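Local coordinates for mitogen (PDB 2J4X), which is a zinc-binding bacterial superantigen of the staphylococcal/streptococcal toxin family, a mitogen that probably acts as a toxin by stimulating T cells, at residues A[2-7]-A[179-184]; A[55-60]-A[187-192]; A[131-136]-A[193-198]; A[166-171]-A[200-205]. One frame throughout, in Å; residues are numbered along the deposited sequence.

Contact 1. Residues A[2-7]-A[179-184]; sequences DAVLVN and FTDLFT
Phe-183 sets its CG anti to the carbonyl carbon (chi1 -77°), and Asn-7 does the same with its own CG. Asn-7 OD1 ends 3.2 Å from Phe-183 CE2, near the ring plane, with amide and ring turned 62° apart; Leu-5 O sits at the same rim, nearest CD2. Both oxygens therefore meet the weakly positive C-H edge of the ring. Val-4 holds CG1 anti to its backbone N (chi1 173°), and that methyl packs 3.7 Å from Phe-183 CB. The direct hydrogen bond between the segments runs from Leu-5 N to Phe-183 O, 2.6 Å, and Val-4 CA comes within 3.1 Å of Phe-183 O as a C-H donor. This oxygen belongs to a type I turn, 181-184, that follows strand 177-181. Inside it Asp-181 OD1 accepts from Phe-183 N at 3.0 Å, an Asx turn, the donor standing above the carboxylate plane. Farther toward the N terminus, Asp-2 CB rests 3.7 Å from Thr-184 CB. One water links Asp-2 O to Asp-181 OD2, and a second joins Asp-2 OD2 to Thr-184 OG1. Leu-5 and Phe-183 also both touch Leu-10 of helix 7-14. The N-terminal tail is thus gripped at Leu-5 by one short backbone bond, while water bridges attach the exposed Asp-2.

Contact 2. Residues A[55-60]-A[187-192]; sequences SSNVSP and NYTDNE
An interdomain seam is what Ser-59 and Thr-189 close, where the chain leaving strand 53-57 meets the loop before strand 193-195. Ser-59 N donates to Thr-189 O over 3.0 Å, with an N-H...O angle of 150°, and Val-58 CA lies 3.4 Å from the same oxygen in a bent C-H...O contact. The exact place of that oxygen is less certain, because the model sets it too near a methyl of Val-58, and both contacts share the doubt. On one flank, Thr-189 carries CG2 anti to its carbonyl carbon, from where the methyl reaches Asn-57: CG2 is 3.4 Å from Asn-57 ND2 and 3.6 Å from Asn-57 O. The amide of Asn-57, its CG anti to the backbone N (chi1 169°), gives its polar N-H to Asp-93. Segment 55-60 belongs to the OB-fold domain and 187-192 to the beta-grasp domain, the two units of this toxin family, so this is where a strand end of one leans on a loop of the other. The loop is shaped by two successive Asx turns: Asn-187 OD1 accepts from Thr-189 N at 3.0 Å, and Asp-190 OD1 accepts from Glu-192 N at 3.3 Å through its anti lone pair. Asn-191 OD1 accepts from Leu-96 N of the OB-fold strand 87-98. Ser-59 OG turns to Gln-62 N, capping helix 60-65.

Contact 3. Residues A[131-136]-A[193-198]; sequences QNKFVT and TIDMSK
Asn-132 O lies 3.6 Å from Met-196 CG, and from there the two segments run antiparallel. Lys-133 O accepts from Met-196 N at 2.6 Å. The lysine side chain, its CG anti to the backbone N (chi1 -178°), lies alongside Asp-195 and points the same way; its NZ reaches Asp-195 OD1 in a long salt bridge of 3.9 Å and stands 2.9 Å from Ser-197 OG. Asp-195 OD1 is already held from one face of the carboxylate by Ser-197 OG and Ser-197 N, the latter bond closing an Asx turn, while OD2 pairs with Lys-198. Phe-134 crosses the same carboxylate obliquely, CZ 3.6 Å from Asp-195 OD2. Val-135 exchanges both backbone bonds with Ile-194: N to O at 3.2 Å, and Ile-194 N to Val-135 O at 2.6 Å, almost straight. On the face opposite Phe-134 and Asp-195, Val-135 CG2 meets Met-196 SD at 3.4 Å, in a layer that also takes in Ile-140 of helix 137-150. Thr-136 brings CG2 to that of Thr-193 and caps the helix through Glu-139 N. The result is a short two-stranded antiparallel ribbon, set at the start of the long helix in the beta-grasp domain.

Contact 4. Residues A[166-171]-A[200-205]; sequences GYWGIH and SHFDVY. With ZN (zinc ion), chain B.
Trp-168 and Phe-202 make the tight side of this strand pair. The six-membered ring of Trp-168 turns an edge to the face of Phe-202, a T-shaped pair with planes at 85°, CZ3 being 3.9 Å from Phe-202 CD2. Ile-170, side by side with Phe-202, brings CG1 to 3.9 Å from Phe-202 CE2, and Ile-140 of helix 137-150 covers both Trp-168 and Phe-202, while Trp-168 NE1 is bound by Asp-141. Between the faces runs an antiparallel ladder; typical is Gly-169 N to Asp-203 O, 2.7 Å. It ends in a classic beta bulge, where His-171 O accepts from both Ser-200 N and His-201 N.

The opposite face is more open, with several partly exposed residues. Tyr-167 and Tyr-205 lie nearly parallel, slid apart so that their rings barely overlap, and Tyr-205 CB sits over the Tyr-167 ring. Farther along, a zinc ion is held by His-171 ND1 at 2.2 Å, His-201 NE2 at 2.1 Å and Asp-203 OD2 at 2.2 Å. His-171 CB lies over the His-201 ring, 3.7 Å from its centroid. His-201 ND1 donates in the ring plane to Ser-200 OG at 3.1 Å; together with the zinc bond through NE2, this second-shell bond helps hold the ring's rotation. Two neighbouring antiparallel strands thus supply all three protein ligands, an H-x-D pair and a facing histidine, as in the zinc sites that other superantigens carry on the beta-grasp sheet and use to bind MHC class II.

From the N terminus, contact 1 joins the tail 2-7 to the turn at 179-184, closing a loop of 171 residues. Contact 2 brings 55-60 to 187-192 across 126 residues, and contact 3 brings 131-136 to 193-198 across 56. Contact 4 then pairs 166-171 with 200-205, only 28 residues intervening. Every pair of contacts crosses along the chain; none nests. Contacts 1 and 4 share a sheet, where strands 177-181 and 166-172 are neighbours, and contacts 3 and 4 touch through Ile-194 on Ile-170. Contact 2 ties the OB-fold domain to the beta-grasp domain, and its segment 187-192 runs straight on into 193-198 of contact 3.

Contact 1. Residues A[2-7]-A[179-184]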
# COMPACT_ATOMS: atom_id res chain seq x y z
N ASP A 2 -3.71 -14.37 7.33
CA ASP A 2 -3.66 -14.31 5.88
C ASP A 2 -2.73 -15.41 5.38
O ASP A 2 -1.67 -15.64 5.95
CB ASP A 2 -3.16 -12.95 5.40
CG ASP A 2 -4.27 -11.92 5.33
OD1 ASP A 2 -5.45 -12.31 5.50
OD2 ASP A 2 -3.97 -10.73 5.10
N ALA A 3 -3.13 -16.08 4.32
CA ALA A 3 -2.31 -17.15 3.80
C ALA A 3 -1.06 -16.60 3.15
O ALA A 3 -1.07 -15.55 2.51
CB ALA A 3 -3.10 -18.00 2.82
N VAL A 4 0.03 -17.33 3.34
CA VAL A 4 1.32 -16.96 2.80
C VAL A 4 1.35 -17.31 1.34
O VAL A 4 0.79 -18.32 0.93
CB VAL A 4 2.45 -17.75 3.51
CG1 VAL A 4 3.77 -17.49 2.82
CG2 VAL A 4 2.51 -17.36 4.98
N LEU A 5 2.01 -16.48 0.54
CA LEU A 5 2.11 -16.74 -0.88
C LEU A 5 3.58 -16.93 -1.24
O LEU A 5 4.46 -16.73 -0.40
CB LEU A 5 1.52 -15.57 -1.68
CG LEU A 5 0.08 -15.19 -1.35
CD1 LEU A 5 -0.28 -13.92 -2.09
CD2 LEU A 5 -0.85 -16.33 -1.71
N VAL A 6 3.84 -17.32 -2.49
CA VAL A 6 5.19 -17.54 -2.96
C VAL A 6 5.70 -16.30 -3.71
O VAL A 6 4.89 -15.49 -4.18
CB VAL A 6 5.26 -18.78 -3.87
CG1 VAL A 6 4.93 -20.03 -3.05
CG2 VAL A 6 4.28 -18.66 -5.02
N ASN A 7 7.02 -16.16 -3.81
CA ASN A 7 7.65 -15.02 -4.49
C ASN A 7 7.03 -14.68 -5.84
O ASN A 7 6.78 -13.53 -6.17
CB ASN A 7 9.13 -15.30 -4.70
CG ASN A 7 9.88 -15.46 -3.40
OD1 ASN A 7 9.60 -14.77 -2.42
ND2 ASN A 7 10.86 -16.37 -3.40
N PHE A 179 1.85 -4.89 12.75
CA PHE A 179 2.64 -5.84 11.98
C PHE A 179 1.92 -6.41 10.76
O PHE A 179 0.70 -6.64 10.78
CB PHE A 179 3.07 -6.99 12.90
CG PHE A 179 4.13 -6.62 13.92
CD1 PHE A 179 3.90 -6.85 15.28
CD2 PHE A 179 5.35 -6.09 13.51
CE1 PHE A 179 4.89 -6.56 16.22
CE2 PHE A 179 6.34 -5.80 14.45
CZ PHE A 179 6.11 -6.04 15.81
N THR A 180 2.69 -6.66 9.69
CA THR A 180 2.13 -7.20 8.46
C THR A 180 3.06 -8.25 7.87
O THR A 180 4.26 -8.04 7.80
CB THR A 180 1.89 -6.08 7.42
OG1 THR A 180 0.98 -5.12 7.97
CG2 THR A 180 1.30 -6.65 6.14
N ASP A 181 2.49 -9.36 7.43
CA ASP A 181 3.27 -10.45 6.84
C ASP A 181 3.61 -10.03 5.42
O ASP A 181 2.70 -9.76 4.64
CB ASP A 181 2.44 -11.73 6.82
CG ASP A 181 3.27 -12.95 6.54
OD1 ASP A 181 4.29 -12.84 5.87
OD2 ASP A 181 2.88 -14.04 6.98
N LEU A 182 4.90 -9.96 5.11
CA LEU A 182 5.39 -9.56 3.79
C LEU A 182 5.14 -10.58 2.71
O LEU A 182 5.37 -10.31 1.54
CB LEU A 182 6.90 -9.30 3.84
CG LEU A 182 7.38 -7.96 4.40
CD1 LEU A 182 8.92 -7.91 4.44
CD2 LEU A 182 6.81 -6.83 3.52
N PHE A 183 4.69 -11.77 3.11
CA PHE A 183 4.40 -12.84 2.18
C PHE A 183 2.91 -13.15 2.08
O PHE A 183 2.51 -14.27 1.78
CB PHE A 183 5.21 -14.09 2.56
CG PHE A 183 6.65 -14.00 2.14
CD1 PHE A 183 7.54 -13.20 2.85
CD2 PHE A 183 7.07 -14.56 0.93
CE1 PHE A 183 8.81 -12.94 2.36
CE2 PHE A 183 8.34 -14.30 0.44
CZ PHE A 183 9.21 -13.49 1.15
N THR A 184 2.11 -12.12 2.33
CA THR A 184 0.66 -12.18 2.25
C THR A 184 0.18 -10.98 1.43
O THR A 184 0.95 -10.04 1.17
CB THR A 184 -0.04 -12.13 3.67
OG1 THR A 184 0.18 -10.85 4.27
CG2 THR A 184 0.51 -13.18 4.58
O HOH W 1 0.11 -14.66 7.58
O HOH W 2 -1.57 -9.75 5.63

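Contact 2. Residues A[55-60]-A[187-192]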
# COMPACT_ATOMS: atom_id res chain seq x y z
N SER A 55 -11.78 1.88 -11.39
CA SER A 55 -12.78 1.23 -10.56
C SER A 55 -12.15 0.77 -9.26
O SER A 55 -11.22 -0.02 -9.25
CB SER A 55 -13.38 0.02 -11.29
OG SER A 55 -14.31 -0.65 -10.44
N SER A 56 -12.66 1.28 -8.15
CA SER A 56 -12.14 0.93 -6.85
C SER A 56 -13.10 -0.02 -6.13
O SER A 56 -14.22 0.35 -5.78
CB SER A 56 -11.91 2.19 -6.04
OG SER A 56 -11.28 1.88 -4.81
N ASN A 57 -12.65 -1.25 -5.92
CA ASN A 57 -13.46 -2.24 -5.23
C ASN A 57 -13.25 -1.92 -3.75
O ASN A 57 -12.10 -1.81 -3.30
CB ASN A 57 -12.96 -3.64 -5.60
CG ASN A 57 -13.53 -4.74 -4.73
OD1 ASN A 57 -14.72 -4.73 -4.39
ND2 ASN A 57 -12.69 -5.71 -4.37
N VAL A 58 -14.35 -1.73 -3.02
CA VAL A 58 -14.30 -1.41 -1.59
C VAL A 58 -15.31 -2.26 -0.83
O VAL A 58 -16.17 -2.87 -1.44
CB VAL A 58 -14.59 0.10 -1.33
CG1 VAL A 58 -13.82 0.56 -0.12
CG2 VAL A 58 -14.17 0.95 -2.51
N SER A 59 -15.20 -2.33 0.50
CA SER A 59 -16.12 -3.13 1.32
C SER A 59 -17.51 -2.53 1.39
O SER A 59 -17.66 -1.32 1.27
CB SER A 59 -15.61 -3.25 2.75
OG SER A 59 -15.74 -2.02 3.44
N PRO A 60 -18.55 -3.37 1.60
CA PRO A 60 -19.92 -2.85 1.67
C PRO A 60 -19.97 -1.65 2.62
O PRO A 60 -20.64 -0.65 2.36
CB PRO A 60 -20.71 -4.05 2.19
CG PRO A 60 -19.97 -5.21 1.60
CD PRO A 60 -18.53 -4.83 1.85
N ASN A 187 -5.96 -7.27 2.69
CA ASN A 187 -7.26 -6.91 2.13
C ASN A 187 -7.32 -5.39 2.17
O ASN A 187 -7.56 -4.78 3.22
CB ASN A 187 -8.40 -7.46 2.98
CG ASN A 187 -9.76 -7.15 2.38
OD1 ASN A 187 -9.87 -6.38 1.42
ND2 ASN A 187 -10.81 -7.75 2.94
N TYR A 188 -7.11 -4.77 1.02
CA TYR A 188 -7.10 -3.31 0.95
C TYR A 188 -8.48 -2.69 0.71
O TYR A 188 -8.62 -1.46 0.68
CB TYR A 188 -6.14 -2.85 -0.16
CG TYR A 188 -4.70 -3.32 -0.04
CD1 TYR A 188 -3.99 -3.18 1.14
CD2 TYR A 188 -4.04 -3.83 -1.16
CE1 TYR A 188 -2.64 -3.53 1.21
CE2 TYR A 188 -2.70 -4.18 -1.12
CZ TYR A 188 -2.00 -4.03 0.07
OH TYR A 188 -0.65 -4.33 0.10
N THR A 189 -9.50 -3.52 0.56
CA THR A 189 -10.83 -3.00 0.32
C THR A 189 -11.42 -2.16 1.47
O THR A 189 -12.40 -1.43 1.28
CB THR A 189 -11.81 -4.15 -0.07
OG1 THR A 189 -11.79 -5.16 0.95
CG2 THR A 189 -11.40 -4.79 -1.40
N ASP A 190 -10.81 -2.22 2.66
CA ASP A 190 -11.33 -1.44 3.79
C ASP A 190 -10.80 -0.01 3.95
O ASP A 190 -11.19 0.68 4.88
CB ASP A 190 -11.14 -2.19 5.12
CG ASP A 190 -9.75 -2.76 5.27
OD1 ASP A 190 -8.77 -1.99 5.19
OD2 ASP A 190 -9.67 -4.00 5.47
N ASN A 191 -9.94 0.43 3.04
CA ASN A 191 -9.40 1.78 3.09
C ASN A 191 -8.85 2.14 4.44
O ASN A 191 -9.05 3.25 4.88
CB ASN A 191 -10.45 2.81 2.74
CG ASN A 191 -10.75 2.84 1.29
OD1 ASN A 191 -9.85 2.98 0.47
ND2 ASN A 191 -12.04 2.72 0.93
N GLU A 192 -8.18 1.21 5.10
CA GLU A 192 -7.60 1.51 6.40
C GLU A 192 -6.65 2.68 6.15
O GLU A 192 -5.94 2.67 5.15
CB GLU A 192 -6.82 0.30 6.91
CG GLU A 192 -6.71 0.22 8.42
CD GLU A 192 -5.68 -0.79 8.93
OE1 GLU A 192 -5.47 -1.84 8.25
OE2 GLU A 192 -5.09 -0.54 10.02

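Contact 3. Residues A[131-136]-A[193-198]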
# COMPACT_ATOMS: atom_id res chain seq x y z
N GLN A 131 3.28 13.40 2.39
CA GLN A 131 2.95 14.81 2.52
C GLN A 131 1.54 15.10 3.05
O GLN A 131 1.11 16.26 3.04
CB GLN A 131 3.18 15.53 1.19
CG GLN A 131 2.38 14.98 0.06
CD GLN A 131 2.83 15.55 -1.25
OE1 GLN A 131 2.50 16.69 -1.61
NE2 GLN A 131 3.61 14.76 -1.99
N ASN A 132 0.85 14.04 3.52
CA ASN A 132 -0.49 14.14 4.12
C ASN A 132 -0.47 13.47 5.48
O ASN A 132 0.23 12.47 5.69
CB ASN A 132 -1.53 13.47 3.24
CG ASN A 132 -1.82 14.28 2.01
OD1 ASN A 132 -2.23 15.43 2.12
ND2 ASN A 132 -1.59 13.70 0.83
N LYS A 133 -1.25 14.01 6.42
CA LYS A 133 -1.31 13.49 7.78
C LYS A 133 -1.93 12.10 7.76
O LYS A 133 -1.60 11.24 8.59
CB LYS A 133 -2.16 14.42 8.64
CG LYS A 133 -2.27 14.00 10.09
CD LYS A 133 -3.06 15.02 10.88
CE LYS A 133 -2.62 14.97 12.32
NZ LYS A 133 -1.16 15.25 12.40
N PHE A 134 -2.84 11.91 6.81
CA PHE A 134 -3.54 10.65 6.64
C PHE A 134 -3.18 10.00 5.32
O PHE A 134 -3.31 10.60 4.27
CB PHE A 134 -5.07 10.86 6.75
CG PHE A 134 -5.52 11.21 8.16
CD1 PHE A 134 -5.70 12.54 8.54
CD2 PHE A 134 -5.59 10.22 9.15
CE1 PHE A 134 -5.95 12.88 9.89
CE2 PHE A 134 -5.83 10.55 10.50
CZ PHE A 134 -6.00 11.88 10.86
N VAL A 135 -2.66 8.78 5.40
CA VAL A 135 -2.31 8.01 4.21
C VAL A 135 -2.87 6.60 4.41
O VAL A 135 -2.87 6.08 5.53
CB VAL A 135 -0.74 7.93 3.95
CG1 VAL A 135 -0.11 9.32 4.06
CG2 VAL A 135 -0.08 6.94 4.89
N THR A 136 -3.36 5.99 3.34
CA THR A 136 -3.88 4.65 3.45
C THR A 136 -2.75 3.69 3.84
O THR A 136 -1.59 3.95 3.52
CB THR A 136 -4.48 4.14 2.12
OG1 THR A 136 -3.52 4.30 1.06
CG2 THR A 136 -5.75 4.87 1.80
N THR A 193 -6.67 3.69 7.02
CA THR A 193 -5.78 4.86 6.91
C THR A 193 -4.87 5.00 8.16
O THR A 193 -5.27 4.69 9.28
CB THR A 193 -6.58 6.18 6.73
OG1 THR A 193 -7.57 6.27 7.76
CG2 THR A 193 -7.26 6.22 5.38
N ILE A 194 -3.65 5.47 7.96
CA ILE A 194 -2.71 5.62 9.06
C ILE A 194 -2.53 7.10 9.35
O ILE A 194 -2.46 7.90 8.43
CB ILE A 194 -1.32 5.00 8.67
CG1 ILE A 194 -1.51 3.55 8.23
CG2 ILE A 194 -0.34 5.06 9.86
CD1 ILE A 194 -1.97 2.61 9.33
N ASP A 195 -2.48 7.47 10.62
CA ASP A 195 -2.27 8.88 11.00
C ASP A 195 -0.76 8.99 11.04
O ASP A 195 -0.13 8.50 11.97
CB ASP A 195 -2.82 9.16 12.40
CG ASP A 195 -2.79 10.64 12.77
OD1 ASP A 195 -1.88 11.38 12.30
OD2 ASP A 195 -3.68 11.07 13.54
N MET A 196 -0.18 9.65 10.05
CA MET A 196 1.26 9.73 10.00
C MET A 196 1.93 10.43 11.18
O MET A 196 3.09 10.14 11.50
CB MET A 196 1.72 10.32 8.66
CG MET A 196 1.35 9.47 7.43
SD MET A 196 1.83 7.72 7.57
CE MET A 196 3.58 7.83 7.62
N SER A 197 1.20 11.34 11.83
CA SER A 197 1.75 12.08 12.97
C SER A 197 2.01 11.20 14.19
O SER A 197 2.83 11.56 15.03
CB SER A 197 0.85 13.27 13.36
OG SER A 197 -0.42 12.85 13.85
N LYS A 198 1.35 10.05 14.27
CA LYS A 198 1.55 9.14 15.40
C LYS A 198 2.58 8.04 15.11
O LYS A 198 2.91 7.23 15.97
CB LYS A 198 0.21 8.52 15.78
CG LYS A 198 -0.83 9.55 16.13
CD LYS A 198 -2.16 8.86 16.32
CE LYS A 198 -3.31 9.85 16.28
NZ LYS A 198 -4.63 9.16 16.14

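Contact 4. Residues A[166-171]-A[200-205]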
# COMPACT_ATOMS: atom_id res chain seq x y z
N GLY A 166 9.15 -13.24 6.11
CA GLY A 166 9.32 -12.01 6.86
C GLY A 166 8.08 -11.16 7.06
O GLY A 166 7.02 -11.43 6.54
N TYR A 167 8.23 -10.09 7.83
CA TYR A 167 7.13 -9.17 8.10
C TYR A 167 7.68 -7.78 8.46
O TYR A 167 8.88 -7.60 8.65
CB TYR A 167 6.24 -9.74 9.24
CG TYR A 167 6.90 -9.80 10.62
CD1 TYR A 167 6.64 -8.83 11.58
CD2 TYR A 167 7.77 -10.83 10.94
CE1 TYR A 167 7.24 -8.88 12.82
CE2 TYR A 167 8.38 -10.89 12.18
CZ TYR A 167 8.12 -9.91 13.11
OH TYR A 167 8.73 -9.97 14.32
N TRP A 168 6.81 -6.79 8.51
CA TRP A 168 7.27 -5.47 8.87
C TRP A 168 6.23 -4.86 9.77
O TRP A 168 5.17 -5.44 9.99
CB TRP A 168 7.48 -4.59 7.64
CG TRP A 168 6.22 -4.21 6.95
CD1 TRP A 168 5.47 -4.99 6.11
CD2 TRP A 168 5.55 -2.95 7.04
NE1 TRP A 168 4.37 -4.28 5.66
CE2 TRP A 168 4.39 -3.03 6.22
CE3 TRP A 168 5.81 -1.76 7.74
CZ2 TRP A 168 3.50 -1.96 6.08
CZ3 TRP A 168 4.92 -0.70 7.60
CH2 TRP A 168 3.77 -0.81 6.77
N GLY A 169 6.54 -3.69 10.30
CA GLY A 169 5.60 -3.00 11.16
C GLY A 169 5.73 -1.49 11.18
O GLY A 169 6.77 -0.92 10.89
N ILE A 170 4.62 -0.84 11.52
CA ILE A 170 4.55 0.60 11.66
C ILE A 170 4.77 0.75 13.16
O ILE A 170 3.97 0.27 13.96
CB ILE A 170 3.14 1.12 11.31
CG1 ILE A 170 2.87 0.88 9.82
CG2 ILE A 170 3.01 2.61 11.68
CD1 ILE A 170 1.43 1.09 9.41
N HIS A 171 5.88 1.38 13.54
CA HIS A 171 6.16 1.56 14.95
C HIS A 171 5.74 2.95 15.36
O HIS A 171 6.39 3.94 15.02
CB HIS A 171 7.64 1.34 15.27
CG HIS A 171 7.89 0.92 16.69
ND1 HIS A 171 8.86 -0.00 17.04
CD2 HIS A 171 7.27 1.27 17.85
CE1 HIS A 171 8.83 -0.20 18.34
NE2 HIS A 171 7.88 0.56 18.86
N SER A 200 6.29 6.64 14.34
CA SER A 200 7.66 7.00 14.59
C SER A 200 8.51 6.50 13.41
O SER A 200 9.16 7.30 12.74
CB SER A 200 8.15 6.37 15.89
OG SER A 200 9.52 6.71 16.08
N HIS A 201 8.48 5.20 13.15
CA HIS A 201 9.26 4.64 12.04
C HIS A 201 8.69 3.33 11.56
O HIS A 201 7.69 2.86 12.11
CB HIS A 201 10.70 4.40 12.48
CG HIS A 201 10.82 3.54 13.70
ND1 HIS A 201 10.61 4.03 14.97
CD2 HIS A 201 11.13 2.23 13.85
CE1 HIS A 201 10.78 3.06 15.85
NE2 HIS A 201 11.09 1.96 15.20
N PHE A 202 9.32 2.74 10.54
CA PHE A 202 8.89 1.45 10.00
C PHE A 202 9.99 0.43 10.29
O PHE A 202 11.17 0.75 10.13
CB PHE A 202 8.66 1.52 8.49
CG PHE A 202 7.58 2.47 8.07
CD1 PHE A 202 7.71 3.22 6.91
CD2 PHE A 202 6.44 2.64 8.87
CE1 PHE A 202 6.72 4.14 6.53
CE2 PHE A 202 5.45 3.55 8.50
CZ PHE A 202 5.59 4.30 7.33
N ASP A 203 9.61 -0.78 10.70
CA ASP A 203 10.56 -1.85 10.99
C ASP A 203 10.35 -3.04 10.07
O ASP A 203 9.24 -3.56 9.97
CB ASP A 203 10.43 -2.34 12.43
CG ASP A 203 10.99 -1.35 13.44
OD1 ASP A 203 12.15 -0.88 13.27
OD2 ASP A 203 10.25 -1.05 14.40
N VAL A 204 11.41 -3.48 9.42
CA VAL A 204 11.33 -4.61 8.50
C VAL A 204 12.08 -5.79 9.12
O VAL A 204 13.24 -5.65 9.47
CB VAL A 204 11.95 -4.24 7.16
CG1 VAL A 204 11.79 -5.38 6.19
CG2 VAL A 204 11.32 -2.97 6.62
N TYR A 205 11.42 -6.94 9.26
CA TYR A 205 12.04 -8.13 9.86
C TYR A 205 12.23 -9.26 8.88
O TYR A 205 11.36 -10.13 8.76
CB TYR A 205 11.21 -8.64 11.04
CG TYR A 205 11.12 -7.62 12.13
CD1 TYR A 205 10.05 -6.72 12.19
CD2 TYR A 205 12.15 -7.50 13.06
CE1 TYR A 205 10.01 -5.72 13.16
CE2 TYR A 205 12.12 -6.51 14.02
CZ TYR A 205 11.06 -5.63 14.07
OH TYR A 205 11.07 -4.67 15.04
ZN ZN B . 10.89 0.09 16.16